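Long-range contacts in kojibiose phosphorylase (Gut metagenome, PDB 6W0P), which belongs to glycoside hydrolase family 65, whose members join an N-terminal beta-sandwich domain to a helical barrel catalytic domain and a small C-terminal domain: residues K168-L173 with I232-L237; L379-A384 with N402-C407; A641-G646 with S696-N701. All coordinates share one frame; numbering follows the deposited sequence.

Interaction 1 of 3, residues K168-L173 with I232-L237; sequences KLELHL and ILNYEL
One face of the His172 imidazole is covered by Ile232: Ile232 CG1 sits over the ring centre, 3.9 Å from the centroid and 9° off the normal, a CH-pi contact, while Ile232 CD1 lies above His172 CE1. At the ring's edge, His172 NE2 donates in plane to the anti lone pair of Glu170 OE1 (3.1 Å), which fixes the rotation of the imidazole. The other flat group, the phenol of Tyr235, has Leu169 O near its plane at one edge; the Leu171 and Tyr235 side chains cross at about a right angle, Leu171 CG 3.8 Å from Tyr235 CE2. Its hydroxyl is bonded to Thr217 on the facing sheet. Strands 165-174 and 230-239 are antiparallel neighbours in the five-strand sheet of the N-terminal beta-sandwich, with Leu169, Leu171, Leu233 and Tyr235 turned to the core between the sheets. Leu169 and Tyr235 form a hydrogen-bonded pair, Leu169 N to Tyr235 O at 2.9 Å and 170°; Leu171 and Leu233 form the next. On the other face Lys168 NZ makes a salt bridge with Glu170 OE2 (2.6 Å). Lys168 CG, anti to the backbone N (chi1 -160°), lies 3.8 Å from Glu236 OE2. Farther out, Lys168 CE is 3.5 Å from Asn234 OD1; Asn234 ND2 is bonded to Ser223. Between lysine and histidine, the carboxylate of Glu170 is held at both oxygens, which would be expected to stabilise its negative charge.

Interaction 2 of 3, residues L379-A384 with N402-C407; sequences LEEAKA and NGKEAC
Glu381, in the first turn of helix 379-388, faces Gly403 in a loop, their CA atoms 5.1 Å apart and no hydrogen bond joining the two segments. The contact rests on the aliphatic part of the glutamate. Glu381 CB abuts the peptide after the glycine, 3.2 Å from Gly403 O, and Glu381 CG reaches the preceding carbonyl, 3.6 Å from Asn402 O. The chain then bends at chi2 (78°), a turn that places CD 3.7 Å from Asn402 O as well. Lys404 adds a flank: its CG comes within 4.0 Å of Glu381 CG, while the extended remainder carries the ammonium away to the hydroxyl of Tyr66. The opposite charges of Glu381 OE2 and Lys404 NZ therefore stay 6.4 Å apart, too far for a salt bridge. Gly403 suits this place on two counts: at its positive phi (106°) a CB would press on the carbonyl oxygen of Asn402, and it would also collide with Glu381 CB. Within the loop, Lys404 N donates to Asn402 OD1 (2.9 Å), tilted 31° from the carbonyl plane, and the amide nitrogen of Asn402 is bonded to Tyr64. Thr400 OG1 accepts from Gly403 N and is also bonded to Lys404 O. Hence a helix of the catalytic domain packs by van der Waals contact against an Asx turn, Asn402 to Lys404, in the loop that follows it.

Interaction 3 of 3, residues A641-G646 with S696-N701; sequences ANNFFG and SNKNWN
An Asx turn overlapping a type I beta turn, Asn697 to Trp700, docks here on the last turn of helix 638-645. Asn697 OD1 accepts from Asn699 N, and Trp700 N is bonded to Asn697 O. The helix grips this turn through Asn642, whose OD1 accepts from Lys698 N at 2.8 Å in a fairly straight bond (162°), the donor tilted 33° from the carbonyl plane. Asn642 ND2 reaches Ser696 O by a weak bond of 3.4 Å, and a water links the same two atoms, giving 2.7 Å to Ser696 O but a weak bond to the amide. The stronger partner of Asn642 ND2 is Glu638 O, one helical turn back. Two acceptors, Asn642 OD1 and Asn697 OD1, also come within 3.3 Å of each other, each taking its own backbone N-H from the turn. Further along, the edge of Trp700 points toward the face of Phe645 in an offset edge-to-face pair, planes at 88° and centroids 5.2 Å apart. Trp700 CZ2 comes 3.5 Å from Phe645 CE2 and just as near to Phe645 CZ. Asn697 ND2 lies 3.6 Å from Phe645 CD2 and above the Trp700 ring, toward its rim. Helix 666-680 packs on Asn642, Phe645 and Asn697, with Phe680 edge-to-face to Phe645, while Trp700, just ahead of strand 702-709, is hydrogen-bonded through NE1 to Asp310 of helix 308-324.

How the interactions relate
The three contacts follow one another along the chain without touching, and each illustrates a different way of joining distant segments: paired strands, a helix packed on a loop, and a turn tied to a helix. Interaction 1 belongs to the N-terminal beta-sandwich, its centre about 44 Å from that of interaction 2 in the catalytic domain and about 52 Å from that of interaction 3. Interactions 2 and 3 lie on opposite sides of the chain's centre, their nearest atoms about 26 Å apart. Interaction 3 alone bridges two family regions, catalytic and C-terminal, whereas interactions 1 and 2 each stay within one.

Interaction 1 of 3, residues K168-L173 with I232-L237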
ATOM      1  N   LYS A 168      50.438 -14.785 -13.491  1.00 44.33           N
ATOM      2  CA  LYS A 168      49.990 -15.045 -12.113  1.00 45.38           C
ATOM      3  C   LYS A 168      48.526 -15.475 -12.152  1.00 42.95           C
ATOM      4  O   LYS A 168      47.747 -14.828 -12.851  1.00 43.18           O
ATOM      5  CB  LYS A 168      50.167 -13.797 -11.253  1.00 48.25           C
ATOM      6  CG  LYS A 168      50.190 -14.104  -9.767  1.00 51.01           C
ATOM      7  CD  LYS A 168      49.627 -13.010  -8.889  1.00 53.02           C
ATOM      8  CE  LYS A 168      49.514 -13.486  -7.456  1.00 54.54           C
ATOM      9  NZ  LYS A 168      49.342 -12.350  -6.525  1.00 56.21           N
ATOM     10  N   LEU A 169      48.185 -16.537 -11.430  1.00 41.64           N
ATOM     11  CA  LEU A 169      46.792 -17.006 -11.255  1.00 40.55           C
ATOM     12  C   LEU A 169      46.492 -16.996  -9.765  1.00 41.14           C
ATOM     13  O   LEU A 169      47.338 -17.525  -9.003  1.00 42.30           O
ATOM     14  CB  LEU A 169      46.664 -18.407 -11.850  1.00 39.51           C
ATOM     15  CG  LEU A 169      45.369 -19.153 -11.550  1.00 38.09           C
ATOM     16  CD1 LEU A 169      44.167 -18.507 -12.225  1.00 37.38           C
ATOM     17  CD2 LEU A 169      45.502 -20.586 -11.987  1.00 37.74           C
ATOM     18  N   GLU A 170      45.390 -16.348  -9.378  1.00 40.91           N
ATOM     19  CA  GLU A 170      44.833 -16.363  -8.001  1.00 40.95           C
ATOM     20  C   GLU A 170      43.495 -17.121  -8.036  1.00 40.05           C
ATOM     21  O   GLU A 170      42.654 -16.745  -8.845  1.00 39.05           O
ATOM     22  CB  GLU A 170      44.630 -14.940  -7.478  1.00 42.03           C
ATOM     23  CG  GLU A 170      45.902 -14.105  -7.428  1.00 43.95           C
ATOM     24  CD  GLU A 170      45.739 -12.671  -6.929  1.00 45.22           C
ATOM     25  OE1 GLU A 170      44.594 -12.254  -6.641  1.00 47.02           O
ATOM     26  OE2 GLU A 170      46.753 -11.962  -6.844  1.00 46.07           O
ATOM     27  N   LEU A 171      43.332 -18.147  -7.201  1.00 39.02           N
ATOM     28  CA  LEU A 171      42.028 -18.786  -6.911  1.00 40.24           C
ATOM     29  C   LEU A 171      41.483 -18.220  -5.593  1.00 39.57           C
ATOM     30  O   LEU A 171      42.197 -18.292  -4.562  1.00 37.62           O
ATOM     31  CB  LEU A 171      42.175 -20.312  -6.836  1.00 40.49           C
ATOM     32  CG  LEU A 171      42.861 -21.005  -8.011  1.00 40.35           C
ATOM     33  CD1 LEU A 171      42.701 -22.506  -7.876  1.00 40.38           C
ATOM     34  CD2 LEU A 171      42.314 -20.530  -9.346  1.00 40.52           C
ATOM     35  N   HIS A 172      40.246 -17.715  -5.635  1.00 38.78           N
ATOM     36  CA  HIS A 172      39.556 -17.081  -4.484  1.00 39.07           C
ATOM     37  C   HIS A 172      38.338 -17.910  -4.050  1.00 38.73           C
ATOM     38  O   HIS A 172      37.614 -18.428  -4.932  1.00 38.90           O
ATOM     39  CB  HIS A 172      39.120 -15.664  -4.850  1.00 39.34           C
ATOM     40  CG  HIS A 172      40.218 -14.710  -5.171  1.00 40.23           C
ATOM     41  ND1 HIS A 172      40.210 -13.407  -4.707  1.00 41.43           N
ATOM     42  CD2 HIS A 172      41.318 -14.829  -5.941  1.00 40.64           C
ATOM     43  CE1 HIS A 172      41.264 -12.771  -5.173  1.00 41.72           C
ATOM     44  NE2 HIS A 172      41.960 -13.622  -5.924  1.00 41.69           N
ATOM     45  N   LEU A 173      38.119 -18.015  -2.739  1.00 38.22           N
ATOM     46  CA  LEU A 173      36.771 -18.129  -2.132  1.00 37.88           C
ATOM     47  C   LEU A 173      36.457 -16.769  -1.509  1.00 37.90           C
ATOM     48  O   LEU A 173      37.207 -16.352  -0.603  1.00 39.78           O
ATOM     49  CB  LEU A 173      36.735 -19.234  -1.074  1.00 38.13           C
ATOM     50  CG  LEU A 173      37.331 -20.573  -1.489  1.00 37.85           C
ATOM     51  CD1 LEU A 173      37.281 -21.537  -0.321  1.00 38.45           C
ATOM     52  CD2 LEU A 173      36.607 -21.157  -2.699  1.00 37.49           C
ATOM     53  N   ILE A 232      42.811 -17.056  -0.546  1.00 42.05           N
ATOM     54  CA  ILE A 232      43.438 -16.973  -1.894  1.00 41.93           C
ATOM     55  C   ILE A 232      44.572 -17.997  -1.946  1.00 42.26           C
ATOM     56  O   ILE A 232      45.322 -18.106  -0.960  1.00 44.71           O
ATOM     57  CB  ILE A 232      43.908 -15.536  -2.202  1.00 41.63           C
ATOM     58  CG1 ILE A 232      42.801 -14.513  -1.948  1.00 41.48           C
ATOM     59  CG2 ILE A 232      44.452 -15.427  -3.618  1.00 41.56           C
ATOM     60  CD1 ILE A 232      43.242 -13.074  -2.148  1.00 42.26           C
ATOM     61  N   LEU A 233      44.639 -18.749  -3.034  1.00 40.83           N
ATOM     62  CA  LEU A 233      45.824 -19.526  -3.435  1.00 42.04           C
ATOM     63  C   LEU A 233      46.494 -18.774  -4.598  1.00 43.07           C
ATOM     64  O   LEU A 233      45.795 -18.458  -5.578  1.00 40.08           O
ATOM     65  CB  LEU A 233      45.357 -20.935  -3.819  1.00 42.30           C
ATOM     66  CG  LEU A 233      44.927 -21.847  -2.665  1.00 42.13           C
ATOM     67  CD1 LEU A 233      44.162 -23.062  -3.180  1.00 42.57           C
ATOM     68  CD2 LEU A 233      46.122 -22.308  -1.850  1.00 42.52           C
ATOM     69  N   ASN A 234      47.796 -18.460  -4.467  1.00 45.44           N
ATOM     70  CA  ASN A 234      48.623 -17.755  -5.493  1.00 46.93           C
ATOM     71  C   ASN A 234      49.423 -18.788  -6.291  1.00 45.60           C
ATOM     72  O   ASN A 234      50.086 -19.636  -5.661  1.00 44.50           O
ATOM     73  CB  ASN A 234      49.599 -16.742  -4.878  1.00 49.67           C
ATOM     74  CG  ASN A 234      48.893 -15.591  -4.198  1.00 52.92           C
ATOM     75  OD1 ASN A 234      47.958 -15.008  -4.754  1.00 55.53           O
ATOM     76  ND2 ASN A 234      49.340 -15.244  -2.999  1.00 56.76           N
ATOM     77  N   TYR A 235      49.359 -18.725  -7.621  1.00 45.23           N
ATOM     78  CA  TYR A 235      50.181 -19.573  -8.528  1.00 45.73           C
ATOM     79  C   TYR A 235      51.002 -18.642  -9.419  1.00 46.46           C
ATOM     80  O   TYR A 235      50.441 -17.723 -10.034  1.00 46.03           O
ATOM     81  CB  TYR A 235      49.320 -20.584  -9.293  1.00 44.64           C
ATOM     82  CG  TYR A 235      48.502 -21.469  -8.382  1.00 44.54           C
ATOM     83  CD1 TYR A 235      49.031 -22.635  -7.853  1.00 43.77           C
ATOM     84  CD2 TYR A 235      47.212 -21.117  -8.011  1.00 43.70           C
ATOM     85  CE1 TYR A 235      48.305 -23.424  -6.977  1.00 43.66           C
ATOM     86  CE2 TYR A 235      46.474 -21.896  -7.140  1.00 43.59           C
ATOM     87  CZ  TYR A 235      47.024 -23.048  -6.615  1.00 43.44           C
ATOM     88  OH  TYR A 235      46.308 -23.813  -5.752  1.00 42.36           O
ATOM     89  N   GLU A 236      52.316 -18.839  -9.396  1.00 49.18           N
ATOM     90  CA  GLU A 236      53.301 -18.136 -10.252  1.00 51.72           C
ATOM     91  C   GLU A 236      53.650 -19.122 -11.354  1.00 49.64           C
ATOM     92  O   GLU A 236      54.443 -20.026 -11.089  1.00 51.18           O
ATOM     93  CB  GLU A 236      54.562 -17.733  -9.476  1.00 55.76           C
ATOM     94  CG  GLU A 236      54.308 -16.902  -8.231  1.00 59.60           C
ATOM     95  CD  GLU A 236      53.778 -15.503  -8.479  1.00 63.70           C
ATOM     96  OE1 GLU A 236      53.220 -14.910  -7.517  1.00 66.63           O
ATOM     97  OE2 GLU A 236      53.921 -15.009  -9.625  1.00 67.02           O
ATOM     98  N   LEU A 237      53.002 -19.008 -12.507  1.00 48.31           N
ATOM     99  CA  LEU A 237      53.150 -20.016 -13.578  1.00 46.45           C
ATOM    100  C   LEU A 237      54.066 -19.465 -14.665  1.00 45.47           C
ATOM    101  O   LEU A 237      53.895 -18.283 -15.052  1.00 43.11           O
ATOM    102  CB  LEU A 237      51.768 -20.379 -14.131  1.00 46.10           C
ATOM    103  CG  LEU A 237      50.764 -20.875 -13.090  1.00 45.77           C
ATOM    104  CD1 LEU A 237      49.391 -21.021 -13.698  1.00 43.98           C
ATOM    105  CD2 LEU A 237      51.226 -22.184 -12.455  1.00 46.16           C
TER

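Interaction 2 of 3, residues L379-A384 with N402-C407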
ATOM      1  N   LEU A 379       4.777 -26.083   7.762  1.00 37.06           N
ATOM      2  CA  LEU A 379       3.420 -26.056   8.374  1.00 38.84           C
ATOM      3  C   LEU A 379       3.360 -25.037   9.521  1.00 40.10           C
ATOM      4  O   LEU A 379       2.354 -24.334   9.614  1.00 40.05           O
ATOM      5  CB  LEU A 379       3.028 -27.449   8.883  1.00 39.96           C
ATOM      6  CG  LEU A 379       1.915 -28.152   8.110  1.00 40.86           C
ATOM      7  CD1 LEU A 379       1.499 -29.450   8.809  1.00 41.99           C
ATOM      8  CD2 LEU A 379       0.703 -27.248   7.923  1.00 40.51           C
ATOM      9  N   GLU A 380       4.365 -24.975  10.396  1.00 42.40           N
ATOM     10  CA  GLU A 380       4.286 -24.115  11.611  1.00 44.10           C
ATOM     11  C   GLU A 380       4.216 -22.643  11.169  1.00 41.90           C
ATOM     12  O   GLU A 380       3.367 -21.879  11.704  1.00 40.69           O
ATOM     13  CB  GLU A 380       5.437 -24.423  12.570  1.00 46.56           C
ATOM     14  CG  GLU A 380       5.241 -25.749  13.283  1.00 51.44           C
ATOM     15  CD  GLU A 380       4.080 -25.782  14.278  1.00 54.67           C
ATOM     16  OE1 GLU A 380       3.845 -24.754  14.960  1.00 56.47           O
ATOM     17  OE2 GLU A 380       3.389 -26.822  14.355  1.00 58.50           O
ATOM     18  N   GLU A 381       5.035 -22.266  10.189  1.00 40.32           N
ATOM     19  CA  GLU A 381       5.034 -20.900   9.588  1.00 39.18           C
ATOM     20  C   GLU A 381       3.659 -20.581   8.991  1.00 37.02           C
ATOM     21  O   GLU A 381       3.205 -19.429   9.140  1.00 35.77           O
ATOM     22  CB  GLU A 381       6.119 -20.785   8.525  1.00 40.23           C
ATOM     23  CG  GLU A 381       7.516 -20.762   9.117  1.00 41.63           C
ATOM     24  CD  GLU A 381       8.089 -22.097   9.555  1.00 42.45           C
ATOM     25  OE1 GLU A 381       7.512 -23.169   9.224  1.00 42.99           O
ATOM     26  OE2 GLU A 381       9.118 -22.053  10.236  1.00 44.94           O
ATOM     27  N   ALA A 382       3.019 -21.568   8.361  1.00 35.93           N
ATOM     28  CA  ALA A 382       1.701 -21.414   7.710  1.00 36.05           C
ATOM     29  C   ALA A 382       0.627 -21.208   8.789  1.00 36.53           C
ATOM     30  O   ALA A 382      -0.373 -20.483   8.530  1.00 36.54           O
ATOM     31  CB  ALA A 382       1.405 -22.595   6.819  1.00 35.46           C
ATOM     32  N   LYS A 383       0.807 -21.815   9.960  1.00 37.41           N
ATOM     33  CA  LYS A 383      -0.158 -21.673  11.086  1.00 38.41           C
ATOM     34  C   LYS A 383      -0.017 -20.282  11.710  1.00 37.26           C
ATOM     35  O   LYS A 383      -1.054 -19.691  12.061  1.00 38.05           O
ATOM     36  CB  LYS A 383       0.031 -22.779  12.122  1.00 40.38           C
ATOM     37  CG  LYS A 383      -0.563 -24.119  11.719  1.00 41.89           C
ATOM     38  CD  LYS A 383       0.186 -25.289  12.293  1.00 43.98           C
ATOM     39  CE  LYS A 383      -0.449 -25.868  13.535  1.00 46.06           C
ATOM     40  NZ  LYS A 383       0.363 -27.009  14.025  1.00 47.82           N
ATOM     41  N   ALA A 384       1.204 -19.766  11.822  1.00 35.98           N
ATOM     42  CA  ALA A 384       1.457 -18.398  12.320  1.00 36.17           C
ATOM     43  C   ALA A 384       0.865 -17.394  11.316  1.00 35.54           C
ATOM     44  O   ALA A 384       0.281 -16.377  11.755  1.00 35.34           O
ATOM     45  CB  ALA A 384       2.940 -18.200  12.571  1.00 36.21           C
ATOM     46  N   ASN A 402      11.297 -19.405   3.638  1.00 31.35           N
ATOM     47  CA  ASN A 402      11.444 -20.011   4.996  1.00 32.60           C
ATOM     48  C   ASN A 402      10.083 -20.461   5.546  1.00 33.48           C
ATOM     49  O   ASN A 402      10.084 -21.062   6.631  1.00 34.46           O
ATOM     50  CB  ASN A 402      12.211 -19.113   5.971  1.00 32.76           C
ATOM     51  CG  ASN A 402      11.377 -17.991   6.549  1.00 33.69           C
ATOM     52  OD1 ASN A 402      10.264 -17.760   6.065  1.00 34.09           O
ATOM     53  ND2 ASN A 402      11.915 -17.282   7.549  1.00 33.14           N
ATOM     54  N   GLY A 403       8.988 -20.235   4.807  1.00 33.74           N
ATOM     55  CA  GLY A 403       7.617 -20.624   5.187  1.00 33.34           C
ATOM     56  C   GLY A 403       6.783 -19.430   5.629  1.00 33.36           C
ATOM     57  O   GLY A 403       5.522 -19.532   5.640  1.00 33.76           O
ATOM     58  N   LYS A 404       7.433 -18.337   6.015  1.00 33.37           N
ATOM     59  CA  LYS A 404       6.734 -17.087   6.408  1.00 34.18           C
ATOM     60  C   LYS A 404       6.354 -16.302   5.151  1.00 33.39           C
ATOM     61  O   LYS A 404       7.075 -16.400   4.131  1.00 32.48           O
ATOM     62  CB  LYS A 404       7.601 -16.202   7.307  1.00 34.97           C
ATOM     63  CG  LYS A 404       7.927 -16.821   8.650  1.00 36.24           C
ATOM     64  CD  LYS A 404       8.583 -15.860   9.592  1.00 37.30           C
ATOM     65  CE  LYS A 404       8.765 -16.479  10.963  1.00 38.93           C
ATOM     66  NZ  LYS A 404       9.934 -15.884  11.650  1.00 40.16           N
ATOM     67  N   GLU A 405       5.293 -15.504   5.243  1.00 33.08           N
ATOM     68  CA  GLU A 405       4.902 -14.623   4.121  1.00 32.94           C
ATOM     69  C   GLU A 405       6.054 -13.638   3.870  1.00 32.83           C
ATOM     70  O   GLU A 405       6.497 -12.986   4.819  1.00 32.54           O
ATOM     71  CB  GLU A 405       3.573 -13.931   4.405  1.00 32.70           C
ATOM     72  CG  GLU A 405       3.101 -13.090   3.239  1.00 32.41           C
ATOM     73  CD  GLU A 405       2.879 -13.908   1.981  1.00 32.36           C
ATOM     74  OE1 GLU A 405       1.831 -14.568   1.910  1.00 33.38           O
ATOM     75  OE2 GLU A 405       3.763 -13.906   1.095  1.00 31.88           O
ATOM     76  N   ALA A 406       6.532 -13.554   2.630  1.00 32.62           N
ATOM     77  CA  ALA A 406       7.574 -12.586   2.214  1.00 33.02           C
ATOM     78  C   ALA A 406       6.963 -11.471   1.357  1.00 33.13           C
ATOM     79  O   ALA A 406       7.609 -10.441   1.168  1.00 34.57           O
ATOM     80  CB  ALA A 406       8.690 -13.302   1.492  1.00 32.58           C
ATOM     81  N   CYS A 407       5.762 -11.667   0.836  1.00 33.77           N
ATOM     82  CA  CYS A 407       5.036 -10.667   0.022  1.00 33.35           C
ATOM     83  C   CYS A 407       4.445  -9.595   0.944  1.00 34.36           C
ATOM     84  O   CYS A 407       3.590  -9.926   1.798  1.00 34.14           O
ATOM     85  CB  CYS A 407       3.927 -11.330  -0.776  1.00 33.02           C
ATOM     86  SG  CYS A 407       2.916 -10.121  -1.656  1.00 31.65           S
TER

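Interaction 3 of 3, residues A641-G646 with S696-N701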
ATOM      1  N   ALA A 641      -4.440 -23.412 -30.339  1.00 32.68           N
ATOM      2  CA  ALA A 641      -3.494 -24.278 -29.588  1.00 31.49           C
ATOM      3  C   ALA A 641      -2.071 -23.967 -30.063  1.00 30.62           C
ATOM      4  O   ALA A 641      -1.186 -23.822 -29.212  1.00 29.54           O
ATOM      5  CB  ALA A 641      -3.812 -25.746 -29.738  1.00 31.28           C
ATOM      6  N   ASN A 642      -1.873 -23.864 -31.375  1.00 30.60           N
ATOM      7  CA  ASN A 642      -0.533 -23.698 -31.995  1.00 31.14           C
ATOM      8  C   ASN A 642      -0.030 -22.262 -31.760  1.00 30.37           C
ATOM      9  O   ASN A 642       1.160 -22.098 -31.416  1.00 28.77           O
ATOM     10  CB  ASN A 642      -0.559 -24.117 -33.469  1.00 32.19           C
ATOM     11  CG  ASN A 642      -0.397 -25.612 -33.637  1.00 33.12           C
ATOM     12  OD1 ASN A 642       0.692 -26.069 -33.941  1.00 34.15           O
ATOM     13  ND2 ASN A 642      -1.446 -26.391 -33.395  1.00 34.57           N
ATOM     14  N   ASN A 643      -0.902 -21.262 -31.913  1.00 30.55           N
ATOM     15  CA  ASN A 643      -0.563 -19.833 -31.657  1.00 31.49           C
ATOM     16  C   ASN A 643      -0.096 -19.643 -30.199  1.00 30.67           C
ATOM     17  O   ASN A 643       0.972 -19.010 -29.996  1.00 30.85           O
ATOM     18  CB  ASN A 643      -1.722 -18.889 -32.016  1.00 31.88           C
ATOM     19  CG  ASN A 643      -1.891 -18.717 -33.505  1.00 32.99           C
ATOM     20  OD1 ASN A 643      -1.000 -19.076 -34.272  1.00 33.43           O
ATOM     21  ND2 ASN A 643      -3.041 -18.200 -33.923  1.00 33.80           N
ATOM     22  N   PHE A 644      -0.842 -20.179 -29.225  1.00 30.47           N
ATOM     23  CA  PHE A 644      -0.541 -20.079 -27.771  1.00 30.10           C
ATOM     24  C   PHE A 644       0.757 -20.832 -27.428  1.00 30.09           C
ATOM     25  O   PHE A 644       1.524 -20.355 -26.506  1.00 29.26           O
ATOM     26  CB  PHE A 644      -1.720 -20.558 -26.914  1.00 30.78           C
ATOM     27  CG  PHE A 644      -2.803 -19.521 -26.725  1.00 31.35           C
ATOM     28  CD1 PHE A 644      -2.488 -18.257 -26.212  1.00 31.52           C
ATOM     29  CD2 PHE A 644      -4.130 -19.798 -27.035  1.00 32.18           C
ATOM     30  CE1 PHE A 644      -3.461 -17.282 -26.050  1.00 31.64           C
ATOM     31  CE2 PHE A 644      -5.113 -18.822 -26.874  1.00 32.41           C
ATOM     32  CZ  PHE A 644      -4.778 -17.573 -26.360  1.00 32.32           C
ATOM     33  N   PHE A 645       1.035 -21.956 -28.088  1.00 29.05           N
ATOM     34  CA  PHE A 645       2.343 -22.619 -27.908  1.00 29.28           C
ATOM     35  C   PHE A 645       3.437 -21.632 -28.310  1.00 29.87           C
ATOM     36  O   PHE A 645       4.269 -21.371 -27.459  1.00 30.49           O
ATOM     37  CB  PHE A 645       2.494 -23.917 -28.693  1.00 29.62           C
ATOM     38  CG  PHE A 645       3.826 -24.577 -28.444  1.00 29.62           C
ATOM     39  CD1 PHE A 645       4.041 -25.332 -27.299  1.00 29.26           C
ATOM     40  CD2 PHE A 645       4.871 -24.429 -29.342  1.00 29.73           C
ATOM     41  CE1 PHE A 645       5.262 -25.936 -27.062  1.00 29.11           C
ATOM     42  CE2 PHE A 645       6.090 -25.046 -29.113  1.00 29.41           C
ATOM     43  CZ  PHE A 645       6.284 -25.792 -27.971  1.00 29.26           C
ATOM     44  N   GLY A 646       3.393 -21.091 -29.537  1.00 30.54           N
ATOM     45  CA  GLY A 646       4.327 -20.074 -30.070  1.00 30.94           C
ATOM     46  C   GLY A 646       5.771 -20.323 -29.657  1.00 31.38           C
ATOM     47  O   GLY A 646       6.315 -21.370 -30.014  1.00 30.56           O
ATOM     48  N   SER A 696      -1.432 -32.316 -33.486  1.00 36.41           N
ATOM     49  CA  SER A 696      -0.223 -31.927 -34.254  1.00 37.77           C
ATOM     50  C   SER A 696       0.194 -30.514 -33.855  1.00 37.75           C
ATOM     51  O   SER A 696      -0.697 -29.653 -33.670  1.00 37.50           O
ATOM     52  CB  SER A 696      -0.489 -31.997 -35.746  1.00 38.30           C
ATOM     53  OG  SER A 696      -0.783 -33.325 -36.154  1.00 39.47           O
ATOM     54  N   ASN A 697       1.502 -30.289 -33.756  1.00 38.84           N
ATOM     55  CA  ASN A 697       2.110 -28.937 -33.848  1.00 38.82           C
ATOM     56  C   ASN A 697       2.445 -28.712 -35.325  1.00 39.77           C
ATOM     57  O   ASN A 697       3.234 -29.507 -35.852  1.00 39.69           O
ATOM     58  CB  ASN A 697       3.328 -28.819 -32.944  1.00 38.54           C
ATOM     59  CG  ASN A 697       3.939 -27.433 -32.938  1.00 38.54           C
ATOM     60  OD1 ASN A 697       3.932 -26.758 -33.956  1.00 38.98           O
ATOM     61  ND2 ASN A 697       4.480 -27.009 -31.803  1.00 38.78           N
ATOM     62  N   LYS A 698       1.866 -27.692 -35.956  1.00 41.31           N
ATOM     63  CA  LYS A 698       1.940 -27.456 -37.432  1.00 44.36           C
ATOM     64  C   LYS A 698       3.408 -27.377 -37.866  1.00 41.69           C
ATOM     65  O   LYS A 698       3.711 -27.846 -38.943  1.00 42.03           O
ATOM     66  CB  LYS A 698       1.131 -26.210 -37.852  1.00 47.49           C
ATOM     67  CG  LYS A 698       1.885 -24.886 -37.942  1.00 50.68           C
ATOM     68  CD  LYS A 698       1.126 -23.684 -37.390  1.00 53.41           C
ATOM     69  CE  LYS A 698       1.952 -22.407 -37.381  1.00 55.85           C
ATOM     70  NZ  LYS A 698       1.447 -21.427 -36.384  1.00 56.13           N
ATOM     71  N   ASN A 699       4.275 -26.874 -36.993  1.00 40.70           N
ATOM     72  CA  ASN A 699       5.722 -26.644 -37.239  1.00 39.82           C
ATOM     73  C   ASN A 699       6.554 -27.922 -37.094  1.00 38.40           C
ATOM     74  O   ASN A 699       7.760 -27.856 -37.403  1.00 39.53           O
ATOM     75  CB  ASN A 699       6.259 -25.593 -36.262  1.00 39.77           C
ATOM     76  CG  ASN A 699       5.531 -24.273 -36.405  1.00 40.29           C
ATOM     77  OD1 ASN A 699       5.355 -23.776 -37.516  1.00 39.78           O
ATOM     78  ND2 ASN A 699       5.089 -23.712 -35.295  1.00 40.17           N
ATOM     79  N   TRP A 700       6.010 -29.024 -36.577  1.00 36.57           N
ATOM     80  CA  TRP A 700       6.825 -30.240 -36.295  1.00 35.89           C
ATOM     81  C   TRP A 700       6.348 -31.422 -37.154  1.00 36.38           C
ATOM     82  O   TRP A 700       5.143 -31.739 -37.117  1.00 35.08           O
ATOM     83  CB  TRP A 700       6.790 -30.635 -34.813  1.00 34.66           C
ATOM     84  CG  TRP A 700       7.147 -29.575 -33.816  1.00 34.25           C
ATOM     85  CD1 TRP A 700       7.923 -28.477 -34.016  1.00 33.89           C
ATOM     86  CD2 TRP A 700       6.774 -29.552 -32.424  1.00 33.79           C
ATOM     87  NE1 TRP A 700       8.011 -27.749 -32.865  1.00 33.72           N
ATOM     88  CE2 TRP A 700       7.328 -28.383 -31.867  1.00 33.76           C
ATOM     89  CE3 TRP A 700       6.023 -30.393 -31.602  1.00 33.24           C
ATOM     90  CZ2 TRP A 700       7.169 -28.039 -30.524  1.00 33.74           C
ATOM     91  CZ3 TRP A 700       5.849 -30.047 -30.281  1.00 34.05           C
ATOM     92  CH2 TRP A 700       6.403 -28.874 -29.749  1.00 33.63           C
ATOM     93  N   ASN A 701       7.292 -32.119 -37.786  1.00 37.13           N
ATOM     94  CA  ASN A 701       7.068 -33.410 -38.499  1.00 37.57           C
ATOM     95  C   ASN A 701       6.644 -34.463 -37.478  1.00 35.98           C
ATOM     96  O   ASN A 701       5.637 -35.102 -37.689  1.00 36.34           O
ATOM     97  CB  ASN A 701       8.321 -33.874 -39.244  1.00 39.47           C
ATOM     98  CG  ASN A 701       8.731 -32.885 -40.311  1.00 41.10           C
ATOM     99  OD1 ASN A 701       7.853 -32.301 -40.958  1.00 42.56           O
ATOM    100  ND2 ASN A 701      10.037 -32.678 -40.478  1.00 41.94           N
TER
HETATM  101  O   HOH W   1      -3.210 -28.656 -33.238  1.00 41.28           O